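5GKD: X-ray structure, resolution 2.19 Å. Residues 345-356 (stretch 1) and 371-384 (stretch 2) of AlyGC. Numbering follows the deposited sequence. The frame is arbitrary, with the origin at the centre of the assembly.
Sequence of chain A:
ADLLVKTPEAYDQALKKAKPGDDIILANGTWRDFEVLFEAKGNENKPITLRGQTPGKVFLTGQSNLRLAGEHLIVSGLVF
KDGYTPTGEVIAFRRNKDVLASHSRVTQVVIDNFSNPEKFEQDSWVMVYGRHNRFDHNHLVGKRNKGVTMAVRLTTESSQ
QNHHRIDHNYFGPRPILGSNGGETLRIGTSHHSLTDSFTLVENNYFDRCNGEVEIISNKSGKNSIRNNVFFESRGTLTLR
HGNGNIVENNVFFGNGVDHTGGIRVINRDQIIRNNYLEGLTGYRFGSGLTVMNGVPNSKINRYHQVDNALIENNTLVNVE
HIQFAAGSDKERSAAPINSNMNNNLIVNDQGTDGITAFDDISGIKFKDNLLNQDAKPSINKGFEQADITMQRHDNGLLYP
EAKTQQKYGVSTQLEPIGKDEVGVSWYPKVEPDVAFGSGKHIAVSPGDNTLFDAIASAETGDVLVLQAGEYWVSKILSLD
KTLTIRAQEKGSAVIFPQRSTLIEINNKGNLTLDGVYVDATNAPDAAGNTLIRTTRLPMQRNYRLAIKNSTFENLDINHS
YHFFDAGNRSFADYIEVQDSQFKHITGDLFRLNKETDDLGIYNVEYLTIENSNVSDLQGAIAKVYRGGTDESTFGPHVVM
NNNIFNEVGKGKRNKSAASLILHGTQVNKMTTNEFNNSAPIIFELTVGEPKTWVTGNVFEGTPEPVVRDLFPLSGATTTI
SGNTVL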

ATOM      1  N   LEU A 345     -45.882 -15.619 -15.920  1.00 21.65           N
ATOM      2  CA  LEU A 345     -45.817 -15.478 -17.365  1.00 22.33           C
ATOM      3  C   LEU A 345     -44.361 -15.349 -17.767  1.00 22.29           C
ATOM      4  O   LEU A 345     -43.663 -14.435 -17.314  1.00 21.89           O
ATOM      5  CB  LEU A 345     -46.623 -14.268 -17.844  1.00 20.45           C
ATOM      6  CG  LEU A 345     -46.445 -13.849 -19.306  1.00 22.74           C
ATOM      7  CD1 LEU A 345     -47.039 -14.851 -20.270  1.00 19.12           C
ATOM      8  CD2 LEU A 345     -47.071 -12.484 -19.547  1.00 20.72           C
ATOM      9  N   ILE A 346     -43.916 -16.263 -18.620  1.00 21.63           N
ATOM     10  CA  ILE A 346     -42.546 -16.327 -19.101  1.00 23.25           C
ATOM     11  C   ILE A 346     -42.603 -16.252 -20.616  1.00 23.54           C
ATOM     12  O   ILE A 346     -43.145 -17.152 -21.265  1.00 27.10           O
ATOM     13  CB  ILE A 346     -41.838 -17.617 -18.652  1.00 21.90           C
ATOM     14  CG1 ILE A 346     -41.865 -17.766 -17.130  1.00 20.42           C
ATOM     15  CG2 ILE A 346     -40.430 -17.642 -19.175  1.00 23.59           C
ATOM     16  CD1 ILE A 346     -41.312 -19.090 -16.631  1.00 23.66           C
ATOM     17  N   VAL A 347     -42.063 -15.182 -21.175  1.00 22.61           N
ATOM     18  CA  VAL A 347     -41.964 -15.002 -22.611  1.00 21.90           C
ATOM     19  C   VAL A 347     -40.496 -14.787 -22.923  1.00 25.73           C
ATOM     20  O   VAL A 347     -39.887 -13.826 -22.436  1.00 24.56           O
ATOM     21  CB  VAL A 347     -42.810 -13.822 -23.111  1.00 23.73           C
ATOM     22  CG1 VAL A 347     -42.668 -13.700 -24.626  1.00 22.20           C
ATOM     23  CG2 VAL A 347     -44.257 -13.996 -22.711  1.00 21.98           C
ATOM     24  N   ASN A 348     -39.930 -15.673 -23.730  1.00 23.88           N
ATOM     25  CA  ASN A 348     -38.504 -15.649 -24.024  1.00 26.88           C
ATOM     26  C   ASN A 348     -38.327 -15.928 -25.504  1.00 27.89           C
ATOM     27  O   ASN A 348     -38.868 -16.914 -26.008  1.00 32.05           O
ATOM     28  CB  ASN A 348     -37.775 -16.697 -23.170  1.00 28.12           C
ATOM     29  CG  ASN A 348     -36.281 -16.525 -23.171  1.00 26.96           C
ATOM     30  OD1 ASN A 348     -35.694 -16.145 -24.170  1.00 37.91           O
ATOM     31  ND2 ASN A 348     -35.655 -16.820 -22.047  1.00 26.99           N
ATOM     32  N   ASP A 349     -37.586 -15.075 -26.204  1.00 29.38           N
ATOM     33  CA  ASP A 349     -37.351 -15.287 -27.625  1.00 29.93           C
ATOM     34  C   ASP A 349     -36.033 -16.005 -27.914  1.00 31.94           C
ATOM     35  O   ASP A 349     -35.567 -15.993 -29.058  1.00 37.04           O
ATOM     36  CB  ASP A 349     -37.423 -13.953 -28.382  1.00 31.37           C
ATOM     37  CG  ASP A 349     -36.388 -12.941 -27.920  1.00 38.97           C
ATOM     38  OD1 ASP A 349     -35.278 -13.323 -27.508  1.00 40.16           O
ATOM     39  OD2 ASP A 349     -36.687 -11.733 -27.982  1.00 47.31           O
ATOM     40  N   GLN A 350     -35.417 -16.630 -26.914  1.00 30.89           N
ATOM     41  CA  GLN A 350     -34.137 -17.296 -27.113  1.00 34.15           C
ATOM     42  C   GLN A 350     -34.277 -18.801 -27.303  1.00 32.64           C
ATOM     43  O   GLN A 350     -33.267 -19.501 -27.369  1.00 31.07           O
ATOM     44  CB  GLN A 350     -33.190 -16.993 -25.951  1.00 35.37           C
ATOM     45  CG  GLN A 350     -32.574 -15.603 -26.016  1.00 38.76           C
ATOM     46  CD  GLN A 350     -31.923 -15.314 -27.370  1.00 49.68           C
ATOM     47  OE1 GLN A 350     -30.842 -15.831 -27.678  1.00 48.13           O
ATOM     48  NE2 GLN A 350     -32.585 -14.484 -28.188  1.00 41.71           N
ATOM     49  N   GLY A 351     -35.503 -19.310 -27.413  1.00 31.42           N
ATOM     50  CA  GLY A 351     -35.738 -20.705 -27.705  1.00 33.72           C
ATOM     51  C   GLY A 351     -35.946 -21.586 -26.493  1.00 30.51           C
ATOM     52  O   GLY A 351     -36.295 -22.761 -26.649  1.00 29.01           O
ATOM     53  N   THR A 352     -35.757 -21.053 -25.299  1.00 30.88           N
ATOM     54  CA  THR A 352     -35.853 -21.824 -24.080  1.00 27.58           C
ATOM     55  C   THR A 352     -36.663 -21.029 -23.069  1.00 29.15           C
ATOM     56  O   THR A 352     -36.810 -19.811 -23.184  1.00 30.26           O
ATOM     57  CB  THR A 352     -34.446 -22.138 -23.536  1.00 30.63           C
ATOM     58  OG1 THR A 352     -34.521 -23.131 -22.517  1.00 36.56           O
ATOM     59  CG2 THR A 352     -33.803 -20.887 -22.959  1.00 34.16           C
ATOM     60  N   ASP A 353     -37.191 -21.726 -22.067  1.00 27.92           N
ATOM     61  CA  ASP A 353     -37.825 -21.021 -20.964  1.00 23.94           C
ATOM     62  C   ASP A 353     -36.816 -20.447 -19.967  1.00 25.67           C
ATOM     63  O   ASP A 353     -37.225 -19.801 -19.004  1.00 25.87           O
ATOM     64  CB  ASP A 353     -38.828 -21.940 -20.258  1.00 25.66           C
ATOM     65  CG  ASP A 353     -38.184 -23.155 -19.620  1.00 29.24           C
ATOM     66  OD1 ASP A 353     -36.957 -23.351 -19.737  1.00 32.02           O
ATOM     67  OD2 ASP A 353     -38.925 -23.940 -19.001  1.00 29.92           O
ATOM     68  N   GLY A 354     -35.520 -20.657 -20.182  1.00 28.43           N
ATOM     69  CA  GLY A 354     -34.476 -20.163 -19.319  1.00 24.02           C
ATOM     70  C   GLY A 354     -34.315 -20.889 -17.998  1.00 27.38           C
ATOM     71  O   GLY A 354     -33.462 -20.494 -17.198  1.00 24.32           O
ATOM     72  N   ILE A 355     -35.073 -21.954 -17.755  1.00 24.84           N
ATOM     73  CA  ILE A 355     -35.099 -22.592 -16.444  1.00 24.92           C
ATOM     74  C   ILE A 355     -34.004 -23.644 -16.351  1.00 29.30           C
ATOM     75  O   ILE A 355     -33.827 -24.459 -17.265  1.00 25.73           O
ATOM     76  CB  ILE A 355     -36.474 -23.211 -16.170  1.00 22.52           C
ATOM     77  CG1 ILE A 355     -37.522 -22.111 -16.007  1.00 24.95           C
ATOM     78  CG2 ILE A 355     -36.409 -24.108 -14.963  1.00 23.63           C
ATOM     79  CD1 ILE A 355     -38.963 -22.628 -16.072  1.00 27.11           C
ATOM     80  N   THR A 356     -33.271 -23.630 -15.236  1.00 25.03           N
ATOM     81  CA  THR A 356     -32.334 -24.692 -14.905  1.00 22.60           C
ATOM     82  C   THR A 356     -32.581 -25.128 -13.467  1.00 25.41           C
ATOM     83  O   THR A 356     -32.606 -24.291 -12.563  1.00 26.02           O
ATOM     84  CB  THR A 356     -30.876 -24.240 -15.062  1.00 25.13           C
ATOM     85  OG1 THR A 356     -30.660 -23.727 -16.378  1.00 26.50           O
ATOM     86  CG2 THR A 356     -29.919 -25.412 -14.826  1.00 24.57           C
ATOM     87  N   LEU A 371     -46.234 -20.056 -20.842  1.00 22.69           N
ATOM     88  CA  LEU A 371     -45.016 -19.952 -21.622  1.00 22.00           C
ATOM     89  C   LEU A 371     -45.394 -19.665 -23.065  1.00 26.02           C
ATOM     90  O   LEU A 371     -46.397 -20.188 -23.561  1.00 27.01           O
ATOM     91  CB  LEU A 371     -44.252 -21.274 -21.597  1.00 25.73           C
ATOM     92  CG  LEU A 371     -42.853 -21.497 -21.064  1.00 29.88           C
ATOM     93  CD1 LEU A 371     -42.432 -22.917 -21.416  1.00 26.08           C
ATOM     94  CD2 LEU A 371     -41.883 -20.483 -21.618  1.00 30.36           C
ATOM     95  N   ASN A 372     -44.572 -18.880 -23.762  1.00 25.22           N
ATOM     96  CA  ASN A 372     -44.780 -18.731 -25.195  1.00 24.71           C
ATOM     97  C   ASN A 372     -44.347 -20.004 -25.923  1.00 29.72           C
ATOM     98  O   ASN A 372     -43.473 -20.746 -25.464  1.00 24.95           O
ATOM     99  CB  ASN A 372     -44.056 -17.492 -25.739  1.00 23.27           C
ATOM    100  CG  ASN A 372     -42.544 -17.576 -25.619  1.00 25.97           C
ATOM    101  OD1 ASN A 372     -41.989 -17.596 -24.517  1.00 27.59           O
ATOM    102  ND2 ASN A 372     -41.866 -17.579 -26.754  1.00 25.35           N
ATOM    103  N   GLN A 373     -44.983 -20.253 -27.073  1.00 26.44           N
ATOM    104  CA  GLN A 373     -44.938 -21.580 -27.683  1.00 30.31           C
ATOM    105  C   GLN A 373     -43.562 -21.924 -28.239  1.00 30.56           C
ATOM    106  O   GLN A 373     -43.227 -23.107 -28.343  1.00 30.98           O
ATOM    107  CB  GLN A 373     -45.984 -21.674 -28.794  1.00 29.77           C
ATOM    108  CG  GLN A 373     -45.831 -20.596 -29.849  1.00 31.60           C
ATOM    109  CD  GLN A 373     -46.903 -20.664 -30.921  1.00 36.92           C
ATOM    110  OE1 GLN A 373     -47.882 -21.408 -30.804  1.00 35.57           O
ATOM    111  NE2 GLN A 373     -46.718 -19.881 -31.977  1.00 40.20           N
ATOM    112  N   ASP A 374     -42.751 -20.925 -28.583  1.00 28.30           N
ATOM    113  CA  ASP A 374     -41.428 -21.195 -29.131  1.00 32.23           C
ATOM    114  C   ASP A 374     -40.387 -21.518 -28.073  1.00 32.42           C
ATOM    115  O   ASP A 374     -39.241 -21.802 -28.426  1.00 34.99           O
ATOM    116  CB  ASP A 374     -40.927 -20.002 -29.942  1.00 34.65           C
ATOM    117  CG  ASP A 374     -41.776 -19.734 -31.155  1.00 37.03           C
ATOM    118  OD1 ASP A 374     -42.331 -20.704 -31.703  1.00 35.80           O
ATOM    119  OD2 ASP A 374     -41.879 -18.554 -31.552  1.00 40.74           O
ATOM    120  N   ALA A 375     -40.732 -21.467 -26.799  1.00 29.18           N
ATOM    121  CA  ALA A 375     -39.751 -21.621 -25.730  1.00 31.47           C
ATOM    122  C   ALA A 375     -39.885 -23.021 -25.152  1.00 30.96           C
ATOM    123  O   ALA A 375     -40.823 -23.297 -24.408  1.00 38.40           O
ATOM    124  CB  ALA A 375     -39.941 -20.553 -24.659  1.00 31.23           C
ATOM    125  N   LYS A 376     -38.952 -23.901 -25.518  1.00 30.56           N
ATOM    126  CA  LYS A 376     -38.816 -25.251 -24.987  1.00 36.44           C
ATOM    127  C   LYS A 376     -39.008 -25.260 -23.476  1.00 31.41           C
ATOM    128  O   LYS A 376     -38.192 -24.686 -22.747  1.00 32.41           O
ATOM    129  CB  LYS A 376     -37.429 -25.811 -25.330  1.00 37.86           C
ATOM    130  CG  LYS A 376     -37.392 -26.882 -26.399  1.00 43.29           C
ATOM    131  CD  LYS A 376     -37.333 -26.283 -27.786  1.00 46.72           C
ATOM    132  CE  LYS A 376     -37.430 -27.360 -28.851  1.00 48.44           C
ATOM    133  NZ  LYS A 376     -37.745 -26.786 -30.183  1.00 47.80           N
ATOM    134  N   PRO A 377     -40.069 -25.880 -22.963  1.00 28.60           N
ATOM    135  CA  PRO A 377     -40.264 -25.932 -21.511  1.00 28.97           C
ATOM    136  C   PRO A 377     -39.288 -26.906 -20.875  1.00 30.91           C
ATOM    137  O   PRO A 377     -39.111 -28.024 -21.357  1.00 30.84           O
ATOM    138  CB  PRO A 377     -41.707 -26.420 -21.360  1.00 30.43           C
ATOM    139  CG  PRO A 377     -41.982 -27.159 -22.614  1.00 30.29           C
ATOM    140  CD  PRO A 377     -41.160 -26.538 -23.698  1.00 32.84           C
ATOM    141  N   SER A 378     -38.640 -26.470 -19.798  1.00 29.80           N
ATOM    142  CA  SER A 378     -37.779 -27.355 -19.025  1.00 30.37           C
ATOM    143  C   SER A 378     -38.560 -28.189 -18.023  1.00 31.97           C
ATOM    144  O   SER A 378     -38.013 -29.154 -17.487  1.00 35.09           O
ATOM    145  CB  SER A 378     -36.700 -26.553 -18.274  1.00 29.58           C
ATOM    146  OG  SER A 378     -35.952 -25.711 -19.147  1.00 31.08           O
ATOM    147  N   ILE A 379     -39.811 -27.831 -17.749  1.00 29.85           N
ATOM    148  CA  ILE A 379     -40.654 -28.523 -16.781  1.00 36.47           C
ATOM    149  C   ILE A 379     -42.010 -28.754 -17.433  1.00 36.22           C
ATOM    150  O   ILE A 379     -42.563 -27.837 -18.047  1.00 37.01           O
ATOM    151  CB  ILE A 379     -40.810 -27.708 -15.484  1.00 32.94           C
ATOM    152  CG1 ILE A 379     -39.453 -27.493 -14.820  1.00 31.30           C
ATOM    153  CG2 ILE A 379     -41.774 -28.393 -14.524  1.00 31.57           C
ATOM    154  CD1 ILE A 379     -39.440 -26.338 -13.822  1.00 24.25           C
ATOM    155  N   ASN A 380     -42.556 -29.964 -17.296  1.00 39.73           N
ATOM    156  CA  ASN A 380     -43.818 -30.286 -17.987  1.00 46.78           C
ATOM    157  C   ASN A 380     -45.057 -29.884 -17.194  1.00 40.43           C
ATOM    158  O   ASN A 380     -45.781 -28.963 -17.604  1.00 41.25           O
ATOM    159  CB  ASN A 380     -43.851 -31.768 -18.367  1.00 51.27           C
ATOM    160  CG  ASN A 380     -43.737 -31.970 -19.864  1.00 56.76           C
ATOM    161  OD1 ASN A 380     -43.611 -31.003 -20.618  1.00 55.10           O
ATOM    162  ND2 ASN A 380     -43.778 -33.225 -20.305  1.00 60.63           N
ATOM    163  N   LYS A 381     -45.344 -30.567 -16.082  1.00 35.24           N
ATOM    164  CA  LYS A 381     -46.541 -30.238 -15.315  1.00 31.82           C
ATOM    165  C   LYS A 381     -46.441 -28.818 -14.774  1.00 33.23           C
ATOM    166  O   LYS A 381     -45.423 -28.427 -14.202  1.00 28.88           O
ATOM    167  CB  LYS A 381     -46.757 -31.192 -14.131  1.00 36.34           C
ATOM    168  CG  LYS A 381     -46.958 -32.656 -14.430  1.00 38.29           C
ATOM    169  CD  LYS A 381     -48.003 -33.330 -13.492  1.00 35.77           C
ATOM    170  CE  LYS A 381     -48.114 -32.750 -12.071  1.00 35.04           C
ATOM    171  NZ  LYS A 381     -46.963 -33.048 -11.147  1.00 45.39           N
ATOM    172  N   GLY A 382     -47.519 -28.060 -14.926  1.00 34.03           N
ATOM    173  CA  GLY A 382     -47.614 -26.733 -14.366  1.00 29.55           C
ATOM    174  C   GLY A 382     -47.252 -25.618 -15.313  1.00 26.50           C
ATOM    175  O   GLY A 382     -47.320 -24.448 -14.920  1.00 27.54           O
ATOM    176  N   PHE A 383     -46.855 -25.938 -16.538  1.00 28.49           N
ATOM    177  CA  PHE A 383     -46.574 -24.935 -17.555  1.00 29.28           C
ATOM    178  C   PHE A 383     -47.365 -25.280 -18.810  1.00 31.27           C
ATOM    179  O   PHE A 383     -47.310 -26.412 -19.291  1.00 34.52           O
ATOM    180  CB  PHE A 383     -45.077 -24.865 -17.869  1.00 28.28           C
ATOM    181  CG  PHE A 383     -44.238 -24.277 -16.752  1.00 27.15           C
ATOM    182  CD1 PHE A 383     -43.853 -25.046 -15.666  1.00 24.12           C
ATOM    183  CD2 PHE A 383     -43.822 -22.963 -16.810  1.00 26.76           C
ATOM    184  CE1 PHE A 383     -43.071 -24.513 -14.656  1.00 25.95           C
ATOM    185  CE2 PHE A 383     -43.037 -22.417 -15.800  1.00 24.98           C
ATOM    186  CZ  PHE A 383     -42.665 -23.187 -14.722  1.00 25.18           C
ATOM    187  N   GLU A 384     -48.123 -24.325 -19.322  1.00 28.17           N
ATOM    188  CA  GLU A 384     -48.786 -24.517 -20.596  1.00 29.03           C
ATOM    189  C   GLU A 384     -48.210 -23.528 -21.592  1.00 27.99           C
ATOM    190  O   GLU A 384     -47.693 -22.465 -21.226  1.00 29.82           O
ATOM    191  CB  GLU A 384     -50.301 -24.318 -20.494  1.00 33.45           C
ATOM    192  CG  GLU A 384     -50.701 -23.120 -19.614  1.00 43.36           C
ATOM    193  CD  GLU A 384     -52.159 -23.105 -19.243  1.00 51.94           C
ATOM    194  OE1 GLU A 384     -53.027 -23.142 -20.120  1.00 53.98           O
ATOM    195  OE2 GLU A 384     -52.382 -23.141 -18.049  1.00 57.85           O
TER
HETATM  196  O   HOH W   1     -38.181 -18.711 -27.949  1.00 33.64           O
HETATM  197  O   HOH W   2     -35.773 -25.699 -22.059  1.00 37.68           O
HETATM  198  O   HOH W   3     -41.313 -25.108 -18.203  1.00 30.81           O

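The two stretches meet in two short ladders, with loops between them, and side chains fill the hollows left where the backbones part. At the first ladder Ile-346 and Leu-371 pair in parallel and project from the same face of the sheet, CG2 of Ile-346 lying 4.0 Å from CD2 of Leu-371. That same CD2 also packs 3.6 Å from CB of Asp-353, so one leucine methyl rests against both the isoleucine and the base of the aspartate. Phe-383 extends this apolar patch: CD1 of Ile-346 meets the ring edge at CE2 (3.8 Å), while CD1 of Ile-355 lies 4.0 Å from CZ. Ile-355 also places CG2 3.9 Å from CD1 of Ile-379.

Asn-372 points toward stretch 1, and its amide suits the point where the strand pairing ends, offering both an acceptor and a donor: Asn-348 N donates to Asn-372 OD1 (2.9 Å), and Asn-372 ND2 to Asn-348 O (3.2 Å). Small Ala-375 fits beside the single bridge of Thr-352 with Lys-376, its CB 3.5 Å from Thr-352 O; there Lys-376 N donates to Gly-351 O (3.1 Å) and Asp-353 N to Lys-376 O (3.2 Å).

Buried Asp-353 grips Ser-378 with both oxygens: OD1 accepts from Ser-378 OG (2.6 Å), OD2 from Ser-378 N (2.7 Å).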